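Local coordinates for periplasmic zinc-binding protein troA (Treponema pallidum, PDB 1K0F) that binds zinc with high affinity in the periplasm and hands it to the membrane permease of an ABC transporter for import, at residues A[163-169]-A[181-187]. Sequence-based numbering, arbitrary orientation.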
loop_
_atom_site.group_PDB
_atom_site.type_symbol
_atom_site.label_atom_id
_atom_site.label_comp_id
_atom_site.label_asym_id
_atom_site.label_seq_id
_atom_site.Cartn_x
_atom_site.Cartn_y
_atom_site.Cartn_z
ATOM N N VAL A 163 -9.818 3.177 -16.411
ATOM C CA VAL A 163 -9.959 1.751 -16.129
ATOM C C VAL A 163 -8.562 1.191 -15.899
ATOM O O VAL A 163 -7.786 1.058 -16.845
ATOM C CB VAL A 163 -10.590 0.991 -17.315
ATOM C CG1 VAL A 163 -10.647 -0.490 -17.007
ATOM C CG2 VAL A 163 -11.978 1.531 -17.607
ATOM N N LEU A 164 -8.224 0.882 -14.653
ATOM C CA LEU A 164 -6.896 0.346 -14.365
ATOM C C LEU A 164 -6.885 -1.134 -14.001
ATOM O O LEU A 164 -7.611 -1.586 -13.116
ATOM C CB LEU A 164 -6.226 1.157 -13.247
ATOM C CG LEU A 164 -5.086 0.514 -12.447
ATOM C CD1 LEU A 164 -3.745 0.711 -13.148
ATOM C CD2 LEU A 164 -5.058 1.144 -11.064
ATOM N N VAL A 165 -6.052 -1.887 -14.703
ATOM C CA VAL A 165 -5.914 -3.308 -14.442
ATOM C C VAL A 165 -4.475 -3.478 -13.973
ATOM O O VAL A 165 -3.536 -3.045 -14.642
ATOM C CB VAL A 165 -6.179 -4.147 -15.714
ATOM C CG1 VAL A 165 -5.906 -5.614 -15.431
ATOM C CG2 VAL A 165 -7.620 -3.966 -16.170
ATOM N N THR A 166 -4.308 -4.097 -12.813
ATOM C CA THR A 166 -2.985 -4.288 -12.240
ATOM C C THR A 166 -2.727 -5.714 -11.772
ATOM O O THR A 166 -3.603 -6.573 -11.852
ATOM C CB THR A 166 -2.801 -3.359 -11.044
ATOM O OG1 THR A 166 -4.017 -3.330 -10.291
ATOM C CG2 THR A 166 -2.460 -1.947 -11.511
ATOM N N ALA A 167 -1.516 -5.943 -11.270
ATOM C CA ALA A 167 -1.087 -7.248 -10.764
ATOM C C ALA A 167 -2.105 -7.918 -9.823
ATOM O O ALA A 167 -2.486 -9.070 -10.047
ATOM C CB ALA A 167 0.258 -7.103 -10.060
ATOM N N HIS A 168 -2.522 -7.212 -8.767
ATOM C CA HIS A 168 -3.508 -7.743 -7.819
ATOM C C HIS A 168 -4.493 -6.680 -7.302
ATOM O O HIS A 168 -4.228 -5.487 -7.408
ATOM C CB HIS A 168 -2.802 -8.494 -6.658
ATOM C CG HIS A 168 -2.322 -7.622 -5.536
ATOM N ND1 HIS A 168 -1.411 -6.605 -5.716
ATOM C CD2 HIS A 168 -2.567 -7.672 -4.204
ATOM C CE1 HIS A 168 -1.115 -6.064 -4.545
ATOM N NE2 HIS A 168 -1.801 -6.696 -3.613
ATOM N N ASP A 169 -5.633 -7.126 -6.767
ATOM C CA ASP A 169 -6.702 -6.253 -6.252
ATOM C C ASP A 169 -6.266 -5.401 -5.073
ATOM O O ASP A 169 -6.755 -5.575 -3.954
ATOM C CB ASP A 169 -7.909 -7.106 -5.829
ATOM C CG ASP A 169 -9.226 -6.606 -6.416
ATOM O OD1 ASP A 169 -9.205 -5.592 -7.156
ATOM O OD2 ASP A 169 -10.277 -7.234 -6.128
ATOM N N GLU A 181 -11.739 2.475 -12.795
ATOM C CA GLU A 181 -12.309 1.153 -12.943
ATOM C C GLU A 181 -11.103 0.247 -12.753
ATOM O O GLU A 181 -10.293 0.072 -13.659
ATOM C CB GLU A 181 -12.905 0.976 -14.340
ATOM C CG GLU A 181 -13.293 -0.455 -14.663
ATOM C CD GLU A 181 -14.674 -0.560 -15.265
ATOM O OE1 GLU A 181 -15.496 0.358 -15.040
ATOM O OE2 GLU A 181 -14.933 -1.564 -15.961
ATOM N N VAL A 182 -10.960 -0.303 -11.561
ATOM C CA VAL A 182 -9.823 -1.159 -11.305
ATOM C C VAL A 182 -10.136 -2.641 -11.401
ATOM O O VAL A 182 -11.266 -3.078 -11.180
ATOM C CB VAL A 182 -9.223 -0.862 -9.934
ATOM C CG1 VAL A 182 -8.670 0.547 -9.924
ATOM C CG2 VAL A 182 -10.275 -1.036 -8.852
ATOM N N LYS A 183 -9.113 -3.406 -11.749
ATOM C CA LYS A 183 -9.218 -4.844 -11.879
ATOM C C LYS A 183 -7.809 -5.325 -11.620
ATOM O O LYS A 183 -6.855 -4.628 -11.947
ATOM C CB LYS A 183 -9.640 -5.223 -13.296
ATOM C CG LYS A 183 -11.050 -4.774 -13.684
ATOM C CD LYS A 183 -12.055 -5.915 -13.527
ATOM C CE LYS A 183 -13.427 -5.572 -14.091
ATOM N NZ LYS A 183 -13.444 -4.210 -14.715
ATOM N N GLY A 184 -7.673 -6.507 -11.037
ATOM C CA GLY A 184 -6.351 -7.028 -10.756
ATOM C C GLY A 184 -6.238 -8.492 -11.112
ATOM O O GLY A 184 -7.171 -9.256 -10.893
ATOM N N LEU A 185 -5.094 -8.881 -11.668
ATOM C CA LEU A 185 -4.873 -10.269 -12.049
ATOM C C LEU A 185 -4.953 -11.182 -10.825
ATOM O O LEU A 185 -5.341 -12.343 -10.937
ATOM C CB LEU A 185 -3.514 -10.424 -12.745
ATOM C CG LEU A 185 -3.353 -11.657 -13.641
ATOM C CD1 LEU A 185 -4.352 -11.598 -14.776
ATOM C CD2 LEU A 185 -1.939 -11.726 -14.176
ATOM N N GLN A 186 -4.589 -10.660 -9.659
ATOM C CA GLN A 186 -4.656 -11.443 -8.434
ATOM C C GLN A 186 -5.650 -10.752 -7.508
ATOM O O GLN A 186 -5.828 -9.543 -7.592
ATOM C CB GLN A 186 -3.282 -11.524 -7.784
ATOM C CG GLN A 186 -2.478 -12.731 -8.218
ATOM C CD GLN A 186 -1.546 -13.216 -7.129
ATOM O OE1 GLN A 186 -1.964 -13.920 -6.207
ATOM N NE2 GLN A 186 -0.272 -12.847 -7.227
ATOM N N GLY A 187 -6.305 -11.514 -6.636
ATOM C CA GLY A 187 -7.290 -10.930 -5.741
ATOM C C GLY A 187 -6.689 -10.019 -4.695
ATOM O O GLY A 187 -5.506 -9.682 -4.754
#
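Leu164 and Val182 meet in the parallel strand pair of a beta-alpha-beta unit, where helix 172-178 links strand 163-166 to strand 181-184. On their face of the sheet Leu164 CD2 lies 3.8 Å from Val182 CG1, and the connecting helix adds Phe174 and Ser175. The tight part is the backbone seam, where Thr166 N donates to Lys183 O in the carbonyl plane (2.7 Å) and Leu185 N approaches Thr166 O nearly along its C=O axis (2.8 Å, 165°), together with the base of the other face.

There, under helix 196-208, buried Val163 sets CG2 3.4 Å from Glu181 CB, and buried Val165 CG2 rests 3.7 Å from Lys183 CB. Glu181 and Lys183 are partly exposed, and their ends lead away from strand 163-166: Lys183 NZ pairs with Glu181 OE2 (3.3 Å), which also salt-bridges Arg209.

Beyond the corners at Ala167 and Leu185, Asp169 N still bonds Gln186 O (2.6 Å), which probably helps fix the backbone just after His168. This zinc ligand's ring meets those of His37 and His102 in the zinc-free form; ND1 hydrogen-bonds Glu217, while Gly187 O approaches the ring edge, 3.6 Å from His168 CD2.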